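Local coordinates for Oxidored_FMN domain-containing protein ([Pseudomonas] geniculata N1, PDB 6L6J), which probably oxidises the amine 6-hydroxypseudooxynicotine, using FMN and a [4Fe-4S] cluster, and also binds ADP, at residues C362-W376 / I653-R666. Sequence-based numbering, arbitrary orientation.
Sequences CTQNPSAGEEHVSGW and IAQATYDGRKAGMR. With SF4 (iron/sulfur cluster), chain C.
The loop that brings the last of the four cysteine ligands to the [4Fe-4S] cluster packs here on the C-terminal helix 653-666. Cys-362 SG binds an iron at 2.0 Å, and the backbone N of Asn-365 donates a hydrogen bond to that sulfur. Next to it, Thr-363 CG2 meets Ile-653 CG2 at 3.6 Å. A water donates to both Cys-362 O and Ala-654 O and so bridges loop and helix. Further along, Pro-366 presses its CB and CG on Arg-661 CB and the Thr-657 backbone. The Arg-661 guanidinium goes on to a salt bridge with Glu-402 of helix 398-410.

Helix 653-666 follows strand 641-643 of the Rossmann-type sheet, and its Ala-656 touches ADP. The contact thus ties the cluster loop, which follows the FMN barrel, to the nucleotide-binding domain. Arg-661 CG sits over one face of the Trp-376 six-membered ring, 3.8 Å from the centroid, a CH-pi contact. CG reaches it by standing opposite the backbone N (chi1 -173°). The Tyr-658 ring meets Trp-376 obliquely, planes 45° apart. Tyr-658 CE2 lies 3.4 Å from Trp-376 CZ3. Met-665 SD adds an oblique Met-aromatic contact, 5.0 Å from the centroid of the Trp-376 five-membered ring. With an alanine in place of Trp-376, a gap would probably open between Tyr-658, Arg-661 and Met-665, and the Tyr-658 ring would lose the partner over its face. Glu-370 CD borders that ring at its edge, while its carboxylate pairs with Arg-359 and accepts from Ser-374 OG.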
loop_
_atom_site.group_PDB
_atom_site.type_symbol
_atom_site.label_atom_id
_atom_site.label_comp_id
_atom_site.label_asym_id
_atom_site.label_seq_id
_atom_site.Cartn_x
_atom_site.Cartn_y
_atom_site.Cartn_z
ATOM N N CYS A 362 1.007 2.512 -7.080
ATOM C CA CYS A 362 1.124 1.035 -6.909
ATOM C C CYS A 362 2.377 0.518 -7.624
ATOM O O CYS A 362 2.590 0.844 -8.799
ATOM C CB CYS A 362 -0.101 0.304 -7.441
ATOM S SG CYS A 362 -0.004 -1.499 -7.285
ATOM N N THR A 363 3.181 -0.275 -6.921
ATOM C CA THR A 363 4.405 -0.905 -7.482
ATOM C C THR A 363 4.042 -1.771 -8.707
ATOM O O THR A 363 4.849 -1.781 -9.721
ATOM C CB THR A 363 5.104 -1.721 -6.398
ATOM O OG1 THR A 363 5.202 -0.832 -5.285
ATOM C CG2 THR A 363 6.443 -2.261 -6.859
ATOM N N GLN A 364 2.909 -2.491 -8.613
ATOM C CA GLN A 364 2.532 -3.526 -9.611
ATOM C C GLN A 364 1.820 -2.847 -10.779
ATOM O O GLN A 364 2.127 -3.191 -11.930
ATOM C CB GLN A 364 1.635 -4.609 -9.010
ATOM C CG GLN A 364 2.351 -5.763 -8.323
ATOM C CD GLN A 364 3.061 -6.665 -9.298
ATOM O OE1 GLN A 364 3.941 -6.226 -10.042
ATOM N NE2 GLN A 364 2.700 -7.946 -9.293
ATOM N N ASN A 365 0.960 -1.881 -10.477
ATOM C CA ASN A 365 0.061 -1.223 -11.457
ATOM C C ASN A 365 0.408 0.263 -11.538
ATOM O O ASN A 365 -0.248 1.076 -10.893
ATOM C CB ASN A 365 -1.397 -1.507 -11.072
ATOM C CG ASN A 365 -2.416 -0.779 -11.915
ATOM O OD1 ASN A 365 -2.145 -0.414 -13.074
ATOM N ND2 ASN A 365 -3.573 -0.529 -11.317
ATOM N N PRO A 366 1.418 0.681 -12.343
ATOM C CA PRO A 366 1.757 2.107 -12.486
ATOM C C PRO A 366 0.569 3.057 -12.777
ATOM O O PRO A 366 0.659 4.242 -12.393
ATOM C CB PRO A 366 2.719 2.113 -13.683
ATOM C CG PRO A 366 3.383 0.753 -13.607
ATOM C CD PRO A 366 2.287 -0.187 -13.153
ATOM N N SER A 367 -0.500 2.526 -13.395
ATOM C CA SER A 367 -1.741 3.249 -13.778
ATOM C C SER A 367 -2.474 3.759 -12.528
ATOM O O SER A 367 -3.192 4.789 -12.638
ATOM C CB SER A 367 -2.660 2.374 -14.627
ATOM O OG SER A 367 -3.844 2.010 -13.921
ATOM N N ALA A 368 -2.332 3.068 -11.391
ATOM C CA ALA A 368 -3.006 3.433 -10.119
ATOM C C ALA A 368 -2.613 4.867 -9.769
ATOM O O ALA A 368 -1.426 5.084 -9.558
ATOM C CB ALA A 368 -2.635 2.480 -9.002
ATOM N N GLY A 369 -3.594 5.779 -9.749
ATOM C CA GLY A 369 -3.431 7.208 -9.417
ATOM C C GLY A 369 -2.924 8.039 -10.587
ATOM O O GLY A 369 -2.670 9.236 -10.360
ATOM N N GLU A 370 -2.769 7.429 -11.770
ATOM C CA GLU A 370 -2.360 8.108 -13.029
ATOM C C GLU A 370 -3.495 8.083 -14.066
ATOM O O GLU A 370 -3.239 8.537 -15.218
ATOM C CB GLU A 370 -1.156 7.412 -13.677
ATOM C CG GLU A 370 0.107 7.406 -12.844
ATOM C CD GLU A 370 0.569 8.764 -12.368
ATOM O OE1 GLU A 370 0.715 9.679 -13.212
ATOM O OE2 GLU A 370 0.782 8.891 -11.127
ATOM N N GLU A 371 -4.667 7.532 -13.724
ATOM C CA GLU A 371 -5.803 7.334 -14.678
ATOM C C GLU A 371 -6.149 8.682 -15.352
ATOM O O GLU A 371 -6.268 8.724 -16.607
ATOM C CB GLU A 371 -7.028 6.732 -13.971
ATOM C CG GLU A 371 -6.806 5.344 -13.373
ATOM C CD GLU A 371 -6.318 5.259 -11.925
ATOM O OE1 GLU A 371 -5.917 6.277 -11.333
ATOM O OE2 GLU A 371 -6.325 4.136 -11.385
ATOM N N HIS A 372 -6.250 9.762 -14.558
ATOM C CA HIS A 372 -6.566 11.139 -15.033
ATOM C C HIS A 372 -5.282 11.909 -15.338
ATOM O O HIS A 372 -5.233 12.471 -16.420
ATOM C CB HIS A 372 -7.415 11.919 -14.025
ATOM C CG HIS A 372 -7.572 13.345 -14.424
ATOM N ND1 HIS A 372 -8.521 13.754 -15.350
ATOM C CD2 HIS A 372 -6.864 14.456 -14.087
ATOM C CE1 HIS A 372 -8.420 15.067 -15.531
ATOM N NE2 HIS A 372 -7.407 15.523 -14.768
ATOM N N VAL A 373 -4.311 11.952 -14.418
ATOM C CA VAL A 373 -3.095 12.824 -14.501
ATOM C C VAL A 373 -2.327 12.523 -15.797
ATOM O O VAL A 373 -1.833 13.463 -16.457
ATOM C CB VAL A 373 -2.165 12.665 -13.279
ATOM C CG1 VAL A 373 -0.760 13.169 -13.567
ATOM C CG2 VAL A 373 -2.707 13.357 -12.032
ATOM N N SER A 374 -2.215 11.254 -16.154
ATOM C CA SER A 374 -1.356 10.796 -17.269
ATOM C C SER A 374 -2.176 10.182 -18.416
ATOM O O SER A 374 -1.577 9.966 -19.483
ATOM C CB SER A 374 -0.319 9.840 -16.741
ATOM O OG SER A 374 0.554 10.486 -15.823
ATOM N N GLY A 375 -3.476 9.914 -18.218
ATOM C CA GLY A 375 -4.322 9.121 -19.144
ATOM C C GLY A 375 -3.926 7.641 -19.251
ATOM O O GLY A 375 -4.152 7.056 -20.319
ATOM N N TRP A 376 -3.371 7.037 -18.188
ATOM C CA TRP A 376 -2.932 5.611 -18.151
ATOM C C TRP A 376 -4.082 4.714 -17.703
ATOM O O TRP A 376 -4.655 4.961 -16.621
ATOM C CB TRP A 376 -1.734 5.408 -17.226
ATOM C CG TRP A 376 -0.480 6.052 -17.725
ATOM C CD1 TRP A 376 -0.290 6.664 -18.928
ATOM C CD2 TRP A 376 0.784 6.122 -17.044
ATOM N NE1 TRP A 376 0.992 7.126 -19.031
ATOM C CE2 TRP A 376 1.674 6.814 -17.892
ATOM C CE3 TRP A 376 1.243 5.689 -15.797
ATOM C CZ2 TRP A 376 3.006 7.047 -17.548
ATOM C CZ3 TRP A 376 2.549 5.944 -15.446
ATOM C CH2 TRP A 376 3.420 6.598 -16.317
ATOM N N ILE A 653 11.217 0.182 -5.987
ATOM C CA ILE A 653 10.890 -0.614 -7.214
ATOM C C ILE A 653 9.704 0.012 -7.957
ATOM O O ILE A 653 9.739 -0.034 -9.196
ATOM C CB ILE A 653 10.652 -2.086 -6.845
ATOM C CG1 ILE A 653 11.981 -2.781 -6.576
ATOM C CG2 ILE A 653 9.856 -2.817 -7.909
ATOM C CD1 ILE A 653 11.871 -3.854 -5.528
ATOM N N ALA A 654 8.727 0.575 -7.239
ATOM C CA ALA A 654 7.566 1.298 -7.822
ATOM C C ALA A 654 8.036 2.293 -8.882
ATOM O O ALA A 654 7.337 2.444 -9.884
ATOM C CB ALA A 654 6.772 2.024 -6.768
ATOM N N GLN A 655 9.177 2.947 -8.649
ATOM C CA GLN A 655 9.732 3.998 -9.546
ATOM C C GLN A 655 10.248 3.344 -10.827
ATOM O O GLN A 655 10.145 3.968 -11.886
ATOM C CB GLN A 655 10.854 4.761 -8.843
ATOM C CG GLN A 655 11.367 5.952 -9.633
ATOM C CD GLN A 655 10.300 6.982 -9.911
ATOM O OE1 GLN A 655 9.709 7.549 -8.979
ATOM N NE2 GLN A 655 10.058 7.221 -11.198
ATOM N N ALA A 656 10.803 2.139 -10.720
ATOM C CA ALA A 656 11.294 1.346 -11.873
ATOM C C ALA A 656 10.099 1.012 -12.767
ATOM O O ALA A 656 10.252 1.107 -14.017
ATOM C CB ALA A 656 12.020 0.103 -11.410
ATOM N N THR A 657 8.953 0.670 -12.152
ATOM C CA THR A 657 7.721 0.301 -12.895
ATOM C C THR A 657 7.115 1.568 -13.523
ATOM O O THR A 657 6.735 1.511 -14.706
ATOM C CB THR A 657 6.749 -0.503 -12.029
ATOM O OG1 THR A 657 6.311 0.279 -10.921
ATOM C CG2 THR A 657 7.365 -1.796 -11.547
ATOM N N TYR A 658 7.070 2.676 -12.778
ATOM C CA TYR A 658 6.626 3.992 -13.294
ATOM C C TYR A 658 7.471 4.371 -14.516
ATOM O O TYR A 658 6.873 4.669 -15.555
ATOM C CB TYR A 658 6.650 5.096 -12.239
ATOM C CG TYR A 658 6.055 6.384 -12.750
ATOM C CD1 TYR A 658 6.841 7.307 -13.436
ATOM C CD2 TYR A 658 4.710 6.663 -12.602
ATOM C CE1 TYR A 658 6.317 8.487 -13.933
ATOM C CE2 TYR A 658 4.167 7.838 -13.099
ATOM C CZ TYR A 658 4.970 8.745 -13.774
ATOM O OH TYR A 658 4.450 9.911 -14.250
ATOM N N ASP A 659 8.792 4.402 -14.404
ATOM C CA ASP A 659 9.659 4.768 -15.560
ATOM C C ASP A 659 9.315 3.857 -16.743
ATOM O O ASP A 659 9.136 4.382 -17.868
ATOM C CB ASP A 659 11.151 4.670 -15.240
ATOM C CG ASP A 659 11.723 5.840 -14.465
ATOM O OD1 ASP A 659 10.977 6.788 -14.170
ATOM O OD2 ASP A 659 12.930 5.786 -14.154
ATOM N N GLY A 660 9.228 2.546 -16.500
ATOM C CA GLY A 660 8.965 1.528 -17.536
ATOM C C GLY A 660 7.704 1.842 -18.320
ATOM O O GLY A 660 7.762 1.822 -19.556
ATOM N N ARG A 661 6.598 2.095 -17.613
ATOM C CA ARG A 661 5.275 2.428 -18.192
ATOM C C ARG A 661 5.395 3.722 -18.995
ATOM O O ARG A 661 4.919 3.729 -20.151
ATOM C CB ARG A 661 4.209 2.583 -17.101
ATOM C CG ARG A 661 2.796 2.767 -17.651
ATOM C CD ARG A 661 2.257 1.529 -18.359
ATOM N NE ARG A 661 1.046 1.047 -17.704
ATOM C CZ ARG A 661 0.875 -0.151 -17.143
ATOM N NH1 ARG A 661 1.864 -1.031 -17.144
ATOM N NH2 ARG A 661 -0.288 -0.458 -16.568
ATOM N N LYS A 662 6.024 4.758 -18.420
ATOM C CA LYS A 662 6.160 6.101 -19.049
ATOM C C LYS A 662 6.853 5.950 -20.407
ATOM O O LYS A 662 6.268 6.375 -21.422
ATOM C CB LYS A 662 6.923 7.066 -18.147
ATOM C CG LYS A 662 6.919 8.518 -18.594
ATOM C CD LYS A 662 7.473 9.443 -17.518
ATOM C CE LYS A 662 7.930 10.796 -18.023
ATOM N NZ LYS A 662 8.931 11.381 -17.096
ATOM N N ALA A 663 8.016 5.301 -20.439
ATOM C CA ALA A 663 8.744 5.014 -21.700
ATOM C C ALA A 663 7.788 4.310 -22.673
ATOM O O ALA A 663 7.640 4.789 -23.807
ATOM C CB ALA A 663 9.984 4.197 -21.418
ATOM N N GLY A 664 7.131 3.238 -22.224
ATOM C CA GLY A 664 6.218 2.414 -23.043
ATOM C C GLY A 664 5.080 3.212 -23.685
ATOM O O GLY A 664 4.680 2.882 -24.814
ATOM N N MET A 665 4.551 4.214 -22.983
ATOM C CA MET A 665 3.390 5.021 -23.454
ATOM C C MET A 665 3.875 6.210 -24.303
ATOM O O MET A 665 3.155 6.581 -25.227
ATOM C CB MET A 665 2.567 5.538 -22.269
ATOM C CG MET A 665 2.014 4.448 -21.387
ATOM S SD MET A 665 0.631 3.521 -22.119
ATOM C CE MET A 665 -0.581 4.830 -22.303
ATOM N N ARG A 666 5.034 6.791 -23.982
ATOM C CA ARG A 666 5.529 8.037 -24.624
ATOM C C ARG A 666 6.154 7.720 -25.988
ATOM O O ARG A 666 6.180 8.635 -26.819
ATOM C CB ARG A 666 6.528 8.800 -23.739
ATOM C CG ARG A 666 5.970 9.246 -22.396
ATOM C CD ARG A 666 4.784 10.198 -22.437
ATOM N NE ARG A 666 4.051 10.225 -21.158
ATOM C CZ ARG A 666 2.820 9.715 -20.926
ATOM N NH1 ARG A 666 2.110 9.129 -21.881
ATOM N NH2 ARG A 666 2.288 9.833 -19.721
HETATM FE FE1 SF4 C . 2.378 -2.791 -3.314
HETATM FE FE2 SF4 C . -0.331 -4.130 -3.417
HETATM FE FE3 SF4 C . 0.388 -2.001 -5.386
HETATM FE FE4 SF4 C . -0.191 -1.282 -2.509
HETATM S S1 SF4 C . -1.220 -2.293 -4.004
HETATM S S2 SF4 C . 1.446 -0.973 -3.847
HETATM S S3 SF4 C . 0.758 -3.067 -1.915
HETATM S S4 SF4 C . 1.251 -3.799 -4.805
HETATM O O HOH W 1 4.487 2.138 -10.395
#